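Local coordinates for pseudoperoxidase (Leishmania major, PDB 5VIA), which binds a heme b group within a fold of the plant-type peroxidase family, although as a pseudoperoxidase it is probably a poor peroxidase or none at all, at residues G145-E151 against S272-K276; A154-C158 against W266-F270; Y188-L192 against R253-Y259. Where two conformers were deposited one is given. Residue numbers count along the deposited sequence, not the author numbering.

All three contacts lie in the helical half of the peroxidase fold that carries the proximal heme ligand H159. Contacts 1 and 2 are successive meetings of the same two helices, 149-155 and 263-279, with centres about 9 Å apart. Contact 3 joins the helices that come next to these in the chain, 186-194 and 250-261, its centre about 11 Å from contact 2 and 17 Å from contact 1. Along the sequence the pairings enclose one another, contact 1 outermost and contact 3 innermost, so helices 250-261 and 263-279 pack against chain before and after H159. Direct touches tie them together: Y259 OH lies 2.7 Å from A150 O, and Y188 OH 3.1 Å from W266 NE1.

Contact 1 (G145-E151 against S272-K276); sequences GGLTEAE and SAFTK
A capping box opens helix 149-155, and the glutamate that completes it also anchors this helix start to helix 263-279. T148 is the N-cap residue: T148 OG1 (chi1 p) accepts from E151 N at 3.1 Å, while T148 N donates to E151 OE1 at 2.9 Å. Before it the chain is loop. G145 (phi/psi 110/5) and G146 (76/62) both have positive phi, and a CB on G145 would clash with K276 O. L147 and T148 are extended, with psi 147 and 169, and the chain turns helical from E149. Residues 272-276 are regular helix. Nearest CA pairs are G145 with K276 at 5.3 Å and E151 with A273 at 4.8 Å.

E151, with chi1 m and chi2 t, points across the gap. E151 OE1 forms a salt bridge with K276 NZ at 2.8 Å, and E151 OE2 accepts from S272 OG (chi1 t) at 2.6 Å, so both carboxylate oxygens are engaged one helical turn apart on the partner. K276 reaches over with chi1 m and the rest of its chain fully extended, and K276 NZ also donates to G146 O at 3.0 Å. L147 (m, t) packs on the aliphatic part of this lysine, L147 CD2 lying 3.5 Å from K276 CD. A273 CB sits 3.3 Å from E151 O and 3.5 Å from E151 CB, a close approach consistent with the small side chain. Away from the iron ligands, this is a helix N-terminus with a classic capping box, its glutamate doubling as the interhelical salt-bridge partner.

Contact 2 (A154-C158 against W266-F270); sequences ALLAC and WREQF. With HEM (protoporphyrin IX containing Fe), chain B.
A154, on helix 149-155, faces helix 263-279 and comes closest to it, 4.8 Å from F270 by CA. A154 CB rests 3.7 Å from Q269 CB and 4.0 Å from W266 CD1. A154 O accepts from W266 NE1 at 3.1 Å and has F270 CD1 3.3 Å away at the ring edge. L155 (chi1 t, chi2 p) starts away from the partner, and L155 CG meets HEM CBC at 3.6 Å. L156 CD2 turns to HEM CHC, 3.9 Å off. A157 begins a 3-10 segment, with A157 CB 3.4 Å from W266 NE1. C158 SG (chi1 m) lies 3.5 Å from HEM CAC and 3.6 Å from F270 CE1, a sulfur-aromatic contact at the ring edge. W266 and F270, both chi1 t and one turn apart, thus back the proximal segment leading into the axial ligand H159. Around them, Y188 of helix 186-194 and Y259 of helix 250-261 meet the W266 ring, and P103 touches both aromatics.

Contact 3 (Y188-L192 against R253-Y259); sequences YQFLL and RELVVRY
Y188 lays one ring face over the CB of Y259, a CH-pi contact 3.7 Å from that CB to the ring centroid, with Y188 CD2 3.5 Å from the same atom. The edge of the Y259 ring also turns to this face, giving a T-shaped pair with centroids 5.3 Å apart and planes at 63°. Y188 CB meanwhile sits 3.4 Å from V256 O and 3.9 Å from V256 CG1, the nearest CA pair being Y188 and V256 at 5.4 Å. Two regular helices of the peroxidase fold, 186-194 and 250-261, meet here, their local axes 8.9 Å apart and crossing at -120°. One turn beyond Y188, on L192 (m, t), L192 CG lies 3.8 Å from V256 CG1 and L192 CD1 3.9 Å from V257 CG2, while L192 CD2 covers a face of the R253 guanidinium, 3.9 Å from R253 NH1. R253 pairs with E195; Y188 OH bonds to V153 O and Y259 OH to A150 O, tying both rings to helix 149-155.

Contact 1 (G145-E151 against S272-K276)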
loop_
_atom_site.group_PDB
_atom_site.type_symbol
_atom_site.label_atom_id
_atom_site.label_comp_id
_atom_site.label_asym_id
_atom_site.label_seq_id
_atom_site.Cartn_x
_atom_site.Cartn_y
_atom_site.Cartn_z
ATOM N N GLY A 145 -7.478 8.192 7.892
ATOM C CA GLY A 145 -8.908 8.424 7.751
ATOM C C GLY A 145 -9.727 8.043 8.981
ATOM O O GLY A 145 -10.953 8.105 8.951
ATOM N N GLY A 146 -9.058 7.648 10.058
ATOM C CA GLY A 146 -9.746 7.150 11.235
ATOM C C GLY A 146 -10.233 5.731 11.013
ATOM O O GLY A 146 -11.441 5.472 11.037
ATOM N N LEU A 147 -9.288 4.819 10.784
ATOM C CA LEU A 147 -9.603 3.414 10.557
ATOM C C LEU A 147 -9.857 2.682 11.876
ATOM O O LEU A 147 -9.241 3.011 12.901
ATOM C CB LEU A 147 -8.426 2.721 9.840
ATOM C CG LEU A 147 -7.901 3.301 8.536
ATOM C CD1 LEU A 147 -6.959 2.289 7.886
ATOM C CD2 LEU A 147 -9.032 3.582 7.619
ATOM N N THR A 148 -10.753 1.692 11.849
ATOM C CA THR A 148 -10.939 0.770 12.973
ATOM C C THR A 148 -9.764 -0.205 12.951
ATOM O O THR A 148 -9.021 -0.259 11.958
ATOM C CB THR A 148 -12.207 -0.078 12.813
ATOM O OG1 THR A 148 -12.072 -0.891 11.631
ATOM C CG2 THR A 148 -13.453 0.806 12.693
ATOM N N GLU A 149 -9.603 -1.003 14.005
ATOM C CA GLU A 149 -8.518 -1.984 13.980
ATOM C C GLU A 149 -8.734 -3.036 12.885
ATOM O O GLU A 149 -7.780 -3.481 12.240
ATOM C CB GLU A 149 -8.262 -2.630 15.354
ATOM C CG GLU A 149 -7.004 -3.525 15.298
ATOM C CD GLU A 149 -6.474 -3.961 16.646
ATOM O OE1 GLU A 149 -7.265 -4.460 17.473
ATOM O OE2 GLU A 149 -5.249 -3.817 16.872
ATOM N N ALA A 150 -9.989 -3.406 12.650
ATOM C CA ALA A 150 -10.320 -4.338 11.569
ATOM C C ALA A 150 -9.862 -3.807 10.206
ATOM O O ALA A 150 -9.301 -4.552 9.394
ATOM C CB ALA A 150 -11.816 -4.616 11.557
ATOM N N GLU A 151 -10.095 -2.518 9.962
ATOM C CA GLU A 151 -9.696 -1.893 8.705
ATOM C C GLU A 151 -8.175 -1.808 8.586
ATOM O O GLU A 151 -7.619 -2.053 7.505
ATOM C CB GLU A 151 -10.343 -0.505 8.563
ATOM C CG GLU A 151 -11.838 -0.558 8.190
ATOM C CD GLU A 151 -12.579 0.752 8.453
ATOM O OE1 GLU A 151 -12.096 1.577 9.263
ATOM O OE2 GLU A 151 -13.669 0.947 7.862
ATOM N N SER A 272 -13.489 -1.150 2.552
ATOM C CA SER A 272 -13.847 -0.042 3.420
ATOM C C SER A 272 -12.606 0.733 3.875
ATOM O O SER A 272 -12.584 1.970 3.859
ATOM C CB SER A 272 -14.649 -0.552 4.621
ATOM O OG SER A 272 -14.750 0.468 5.585
ATOM N N ALA A 273 -11.565 0.004 4.269
ATOM C CA ALA A 273 -10.306 0.629 4.669
ATOM C C ALA A 273 -9.656 1.380 3.512
ATOM O O ALA A 273 -9.177 2.512 3.679
ATOM C CB ALA A 273 -9.335 -0.422 5.205
ATOM N N PHE A 274 -9.608 0.744 2.345
ATOM C CA PHE A 274 -8.878 1.341 1.228
ATOM C C PHE A 274 -9.559 2.630 0.802
ATOM O O PHE A 274 -8.905 3.636 0.530
ATOM C CB PHE A 274 -8.750 0.361 0.055
ATOM C CG PHE A 274 -7.616 0.689 -0.874
ATOM C CD1 PHE A 274 -7.781 1.623 -1.883
ATOM C CD2 PHE A 274 -6.379 0.073 -0.731
ATOM C CE1 PHE A 274 -6.732 1.939 -2.751
ATOM C CE2 PHE A 274 -5.318 0.391 -1.604
ATOM C CZ PHE A 274 -5.506 1.327 -2.602
ATOM N N THR A 275 -10.885 2.612 0.765
ATOM C CA THR A 275 -11.631 3.827 0.479
ATOM C C THR A 275 -11.353 4.954 1.490
ATOM O O THR A 275 -11.107 6.097 1.087
ATOM C CB THR A 275 -13.145 3.524 0.366
ATOM O OG1 THR A 275 -13.386 2.859 -0.880
ATOM C CG2 THR A 275 -13.971 4.814 0.413
ATOM N N LYS A 276 -11.396 4.664 2.790
ATOM C CA LYS A 276 -11.065 5.681 3.797
ATOM C C LYS A 276 -9.655 6.224 3.571
ATOM O O LYS A 276 -9.413 7.429 3.670
ATOM C CB LYS A 276 -11.137 5.105 5.212
ATOM C CG LYS A 276 -12.535 4.909 5.809
ATOM C CD LYS A 276 -12.385 4.572 7.308
ATOM C CE LYS A 276 -13.706 4.449 8.077
ATOM N NZ LYS A 276 -13.475 3.967 9.497
#

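Contact 2 (A154-C158 against W266-F270)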
loop_
_atom_site.group_PDB
_atom_site.type_symbol
_atom_site.label_atom_id
_atom_site.label_comp_id
_atom_site.label_asym_id
_atom_site.label_seq_id
_atom_site.Cartn_x
_atom_site.Cartn_y
_atom_site.Cartn_z
ATOM N N ALA A 154 -6.937 -5.228 7.759
ATOM C CA ALA A 154 -7.389 -5.577 6.415
ATOM C C ALA A 154 -6.503 -4.963 5.338
ATOM O O ALA A 154 -6.301 -5.544 4.256
ATOM C CB ALA A 154 -8.846 -5.144 6.222
ATOM N N LEU A 155 -5.974 -3.777 5.624
ATOM C CA LEU A 155 -5.202 -3.038 4.632
ATOM C C LEU A 155 -3.868 -3.717 4.373
ATOM O O LEU A 155 -3.300 -3.593 3.288
ATOM C CB LEU A 155 -4.983 -1.614 5.141
ATOM C CG LEU A 155 -4.851 -0.427 4.192
ATOM C CD1 LEU A 155 -5.770 -0.503 2.943
ATOM C CD2 LEU A 155 -5.148 0.825 5.014
ATOM N N LEU A 156 -3.363 -4.438 5.370
ATOM C CA LEU A 156 -2.026 -5.034 5.237
ATOM C C LEU A 156 -1.961 -6.205 4.257
ATOM O O LEU A 156 -0.864 -6.638 3.876
ATOM C CB LEU A 156 -1.433 -5.375 6.609
ATOM C CG LEU A 156 -0.956 -4.138 7.393
ATOM C CD1 LEU A 156 -0.538 -4.510 8.784
ATOM C CD2 LEU A 156 0.212 -3.452 6.686
ATOM N N ALA A 157 -3.115 -6.701 3.807
ATOM C CA ALA A 157 -3.121 -7.741 2.774
ATOM C C ALA A 157 -2.603 -7.237 1.436
ATOM O O ALA A 157 -2.420 -8.041 0.509
ATOM C CB ALA A 157 -4.491 -8.326 2.602
ATOM N N CYS A 158 -2.374 -5.926 1.311
ATOM C CA CYS A 158 -1.659 -5.427 0.134
ATOM C C CYS A 158 -0.258 -6.021 0.077
ATOM O O CYS A 158 0.362 -6.035 -0.976
ATOM C CB CYS A 158 -1.565 -3.904 0.114
ATOM S SG CYS A 158 -3.157 -3.074 -0.187
ATOM N N TRP A 266 -12.864 -10.415 5.106
ATOM C CA TRP A 266 -11.683 -9.626 4.781
ATOM C C TRP A 266 -11.934 -8.677 3.609
ATOM O O TRP A 266 -11.555 -7.504 3.676
ATOM C CB TRP A 266 -10.446 -10.492 4.500
ATOM C CG TRP A 266 -9.376 -9.653 3.850
ATOM C CD1 TRP A 266 -8.547 -8.757 4.462
ATOM C CD2 TRP A 266 -9.074 -9.586 2.447
ATOM N NE1 TRP A 266 -7.729 -8.156 3.527
ATOM C CE2 TRP A 266 -8.036 -8.647 2.285
ATOM C CE3 TRP A 266 -9.575 -10.243 1.318
ATOM C CZ2 TRP A 266 -7.499 -8.339 1.038
ATOM C CZ3 TRP A 266 -9.034 -9.947 0.081
ATOM C CH2 TRP A 266 -8.007 -9.004 -0.050
ATOM N N ARG A 267 -12.564 -9.168 2.540
ATOM C CA ARG A 267 -12.819 -8.313 1.373
ATOM C C ARG A 267 -13.651 -7.074 1.723
ATOM O O ARG A 267 -13.409 -5.969 1.215
ATOM C CB ARG A 267 -13.509 -9.094 0.256
ATOM C CG ARG A 267 -12.583 -10.056 -0.489
ATOM C CD ARG A 267 -13.209 -10.539 -1.793
ATOM N NE ARG A 267 -14.422 -11.318 -1.581
ATOM C CZ ARG A 267 -14.480 -12.645 -1.667
ATOM N NH1 ARG A 267 -13.387 -13.338 -1.965
ATOM N NH2 ARG A 267 -15.626 -13.282 -1.462
ATOM N N GLU A 268 -14.631 -7.260 2.597
ATOM C CA GLU A 268 -15.483 -6.149 3.014
ATOM C C GLU A 268 -14.670 -5.088 3.743
ATOM O O GLU A 268 -14.742 -3.896 3.420
ATOM C CB GLU A 268 -16.595 -6.662 3.929
ATOM C CG GLU A 268 -17.454 -5.560 4.504
ATOM C CD GLU A 268 -18.394 -6.066 5.575
ATOM O OE1 GLU A 268 -19.618 -6.108 5.312
ATOM O OE2 GLU A 268 -17.907 -6.416 6.677
ATOM N N GLN A 269 -13.889 -5.531 4.725
ATOM C CA GLN A 269 -13.076 -4.628 5.540
ATOM C C GLN A 269 -11.965 -3.960 4.717
ATOM O O GLN A 269 -11.629 -2.791 4.932
ATOM C CB GLN A 269 -12.499 -5.404 6.727
ATOM C CG GLN A 269 -13.587 -5.942 7.661
ATOM C CD GLN A 269 -14.357 -4.813 8.323
ATOM O OE1 GLN A 269 -13.761 -3.821 8.747
ATOM N NE2 GLN A 269 -15.686 -4.952 8.413
ATOM N N PHE A 270 -11.407 -4.707 3.769
ATOM C CA PHE A 270 -10.352 -4.181 2.910
ATOM C C PHE A 270 -10.859 -3.000 2.100
ATOM O O PHE A 270 -10.217 -1.955 2.038
ATOM C CB PHE A 270 -9.846 -5.277 1.944
ATOM C CG PHE A 270 -8.827 -4.778 0.953
ATOM C CD1 PHE A 270 -7.500 -4.656 1.316
ATOM C CD2 PHE A 270 -9.205 -4.411 -0.336
ATOM C CE1 PHE A 270 -6.549 -4.180 0.410
ATOM C CE2 PHE A 270 -8.261 -3.941 -1.255
ATOM C CZ PHE A 270 -6.932 -3.831 -0.875
HETATM C CHA HEM B . 5.892 -3.001 -0.045
HETATM C CHB HEM B . 6.562 -2.507 4.757
HETATM C CHC HEM B . 2.139 -0.518 5.006
HETATM C CHD HEM B . 1.218 -1.702 0.366
HETATM C C1A HEM B . 6.455 -2.957 1.206
HETATM C C2A HEM B . 7.846 -3.236 1.486
HETATM C C3A HEM B . 8.044 -3.099 2.793
HETATM C C4A HEM B . 6.772 -2.731 3.410
HETATM C CMA HEM B . 9.377 -3.299 3.537
HETATM C CAA HEM B . 8.916 -3.578 0.425
HETATM C CBA HEM B . 9.226 -2.220 -0.233
HETATM C CGA HEM B . 10.263 -2.315 -1.331
HETATM O O1A HEM B . 11.417 -2.710 -1.031
HETATM O O2A HEM B . 9.943 -1.961 -2.499
HETATM C C1B HEM B . 5.434 -1.897 5.269
HETATM C C2B HEM B . 5.185 -1.538 6.646
HETATM C C3B HEM B . 3.974 -0.966 6.733
HETATM C C4B HEM B . 3.383 -0.983 5.396
HETATM C CMB HEM B . 6.179 -1.750 7.798
HETATM C CAB HEM B . 3.366 -0.447 8.060
HETATM C CBB HEM B . 2.474 0.550 8.093
HETATM C C1C HEM B . 1.494 -0.667 3.790
HETATM C C2C HEM B . 0.120 -0.258 3.471
HETATM C C3C HEM B . -0.121 -0.590 2.173
HETATM C C4C HEM B . 1.084 -1.216 1.649
HETATM C CMC HEM B . -0.830 0.445 4.481
HETATM C CAC HEM B . -1.351 -0.401 1.256
HETATM C CBC HEM B . -2.431 0.310 1.608
HETATM C C1D HEM B . 2.382 -2.182 -0.184
HETATM C C2D HEM B . 2.524 -2.672 -1.539
HETATM C C3D HEM B . 3.985 -3.083 -1.669
HETATM C C4D HEM B . 4.575 -2.796 -0.377
HETATM C CMD HEM B . 1.431 -2.762 -2.626
HETATM C CAD HEM B . 4.685 -3.655 -2.930
HETATM C CBD HEM B . 5.156 -2.422 -3.713
HETATM C CGD HEM B . 5.903 -2.809 -4.967
HETATM O O1D HEM B . 6.524 -1.907 -5.604
HETATM O O2D HEM B . 5.878 -4.016 -5.318
HETATM N NA HEM B . 5.820 -2.658 2.407
HETATM N NB HEM B . 4.317 -1.557 4.537
HETATM N NC HEM B . 2.049 -1.252 2.648
HETATM N ND HEM B . 3.604 -2.282 0.476
HETATM FE FE HEM B . 3.997 -1.895 2.517
#

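Contact 3 (Y188-L192 against R253-Y259)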
loop_
_atom_site.group_PDB
_atom_site.type_symbol
_atom_site.label_atom_id
_atom_site.label_comp_id
_atom_site.label_asym_id
_atom_site.label_seq_id
_atom_site.Cartn_x
_atom_site.Cartn_y
_atom_site.Cartn_z
ATOM N N TYR A 188 -2.393 -13.236 5.614
ATOM C CA TYR A 188 -2.698 -13.675 6.974
ATOM C C TYR A 188 -2.353 -15.138 7.195
ATOM O O TYR A 188 -1.835 -15.515 8.254
ATOM C CB TYR A 188 -4.183 -13.434 7.268
ATOM C CG TYR A 188 -4.585 -12.040 6.880
ATOM C CD1 TYR A 188 -4.155 -10.955 7.625
ATOM C CD2 TYR A 188 -5.356 -11.806 5.749
ATOM C CE1 TYR A 188 -4.492 -9.670 7.265
ATOM C CE2 TYR A 188 -5.708 -10.521 5.383
ATOM C CZ TYR A 188 -5.267 -9.458 6.143
ATOM O OH TYR A 188 -5.590 -8.176 5.784
ATOM N N GLN A 189 -2.661 -15.964 6.201
ATOM C CA GLN A 189 -2.398 -17.390 6.295
ATOM C C GLN A 189 -0.893 -17.609 6.356
ATOM O O GLN A 189 -0.409 -18.462 7.100
ATOM C CB GLN A 189 -3.009 -18.119 5.089
ATOM C CG GLN A 189 -4.528 -17.937 4.964
ATOM C CD GLN A 189 -5.089 -18.438 3.646
ATOM O OE1 GLN A 189 -4.345 -18.738 2.710
ATOM N NE2 GLN A 189 -6.409 -18.530 3.564
ATOM N N PHE A 190 -0.158 -16.817 5.576
ATOM C CA PHE A 190 1.296 -16.941 5.500
ATOM C C PHE A 190 1.961 -16.582 6.830
ATOM O O PHE A 190 2.803 -17.339 7.331
ATOM C CB PHE A 190 1.851 -16.067 4.374
ATOM C CG PHE A 190 3.320 -16.261 4.127
ATOM C CD1 PHE A 190 3.766 -17.227 3.232
ATOM C CD2 PHE A 190 4.257 -15.486 4.800
ATOM C CE1 PHE A 190 5.111 -17.407 3.007
ATOM C CE2 PHE A 190 5.605 -15.667 4.584
ATOM C CZ PHE A 190 6.031 -16.619 3.686
ATOM N N LEU A 191 1.580 -15.432 7.393
ATOM C CA LEU A 191 2.123 -14.986 8.679
ATOM C C LEU A 191 1.920 -16.031 9.772
ATOM O O LEU A 191 2.869 -16.396 10.474
ATOM C CB LEU A 191 1.501 -13.653 9.120
ATOM C CG LEU A 191 1.881 -12.391 8.341
ATOM C CD1 LEU A 191 1.439 -11.150 9.097
ATOM C CD2 LEU A 191 3.359 -12.318 8.055
ATOM N N LEU A 192 0.685 -16.513 9.905
ATOM C CA LEU A 192 0.341 -17.505 10.925
ATOM C C LEU A 192 1.131 -18.797 10.732
ATOM O O LEU A 192 1.558 -19.421 11.707
ATOM C CB LEU A 192 -1.166 -17.800 10.912
ATOM C CG LEU A 192 -2.112 -16.651 11.307
ATOM C CD1 LEU A 192 -3.578 -17.020 11.075
ATOM C CD2 LEU A 192 -1.903 -16.230 12.758
ATOM N N ARG A 253 -4.151 -10.145 16.451
ATOM C CA ARG A 253 -4.031 -11.541 16.045
ATOM C C ARG A 253 -5.384 -12.179 15.721
ATOM O O ARG A 253 -5.505 -12.898 14.732
ATOM C CB ARG A 253 -3.303 -12.361 17.115
ATOM C CG ARG A 253 -3.347 -13.862 16.850
ATOM C CD ARG A 253 -2.635 -14.656 17.924
ATOM N NE ARG A 253 -1.280 -15.000 17.515
ATOM C CZ ARG A 253 -0.957 -16.121 16.882
ATOM N NH1 ARG A 253 -1.888 -17.016 16.585
ATOM N NH2 ARG A 253 0.297 -16.352 16.557
ATOM N N GLU A 254 -6.403 -11.924 16.546
ATOM C CA GLU A 254 -7.727 -12.472 16.253
ATOM C C GLU A 254 -8.267 -11.978 14.909
ATOM O O GLU A 254 -8.976 -12.705 14.222
ATOM C CB GLU A 254 -8.726 -12.198 17.381
ATOM C CG GLU A 254 -10.212 -12.380 16.996
ATOM C CD GLU A 254 -10.632 -13.825 16.623
ATOM O OE1 GLU A 254 -9.864 -14.579 15.974
ATOM O OE2 GLU A 254 -11.778 -14.203 16.975
ATOM N N LEU A 255 -7.915 -10.755 14.522
ATOM C CA LEU A 255 -8.299 -10.258 13.203
ATOM C C LEU A 255 -7.501 -10.965 12.094
ATOM O O LEU A 255 -8.045 -11.283 11.030
ATOM C CB LEU A 255 -8.131 -8.736 13.121
ATOM C CG LEU A 255 -9.159 -7.936 13.952
ATOM C CD1 LEU A 255 -8.731 -6.491 14.197
ATOM C CD2 LEU A 255 -10.471 -7.945 13.225
ATOM N N VAL A 256 -6.219 -11.222 12.346
ATOM C CA VAL A 256 -5.392 -11.949 11.378
ATOM C C VAL A 256 -5.908 -13.386 11.222
ATOM O O VAL A 256 -6.073 -13.879 10.105
ATOM C CB VAL A 256 -3.914 -11.947 11.793
ATOM C CG1 VAL A 256 -3.119 -12.978 10.970
ATOM C CG2 VAL A 256 -3.336 -10.560 11.607
ATOM N N VAL A 257 -6.189 -14.039 12.346
ATOM C CA VAL A 257 -6.749 -15.386 12.343
ATOM C C VAL A 257 -8.095 -15.432 11.606
ATOM O O VAL A 257 -8.352 -16.333 10.797
ATOM C CB VAL A 257 -6.927 -15.910 13.786
ATOM C CG1 VAL A 257 -7.954 -17.035 13.843
ATOM C CG2 VAL A 257 -5.594 -16.379 14.343
ATOM N N ARG A 258 -8.942 -14.452 11.893
ATOM C CA ARG A 258 -10.257 -14.352 11.275
ATOM C C ARG A 258 -10.201 -14.145 9.754
ATOM O O ARG A 258 -10.974 -14.766 9.021
ATOM C CB ARG A 258 -11.026 -13.212 11.938
ATOM C CG ARG A 258 -12.415 -12.975 11.425
ATOM C CD ARG A 258 -13.254 -12.312 12.515
ATOM N NE ARG A 258 -13.829 -13.315 13.404
ATOM C CZ ARG A 258 -15.043 -13.834 13.252
ATOM N NH1 ARG A 258 -15.822 -13.431 12.252
ATOM N NH2 ARG A 258 -15.479 -14.753 14.103
ATOM N N TYR A 259 -9.294 -13.281 9.295
ATOM C CA TYR A 259 -9.161 -12.962 7.874
ATOM C C TYR A 259 -8.538 -14.132 7.126
ATOM O O TYR A 259 -8.791 -14.324 5.940
ATOM C CB TYR A 259 -8.312 -11.699 7.669
ATOM C CG TYR A 259 -8.977 -10.387 8.100
ATOM C CD1 TYR A 259 -10.351 -10.304 8.298
ATOM C CD2 TYR A 259 -8.222 -9.238 8.291
ATOM C CE1 TYR A 259 -10.954 -9.102 8.678
ATOM C CE2 TYR A 259 -8.816 -8.027 8.670
ATOM C CZ TYR A 259 -10.178 -7.972 8.862
ATOM O OH TYR A 259 -10.768 -6.776 9.242
#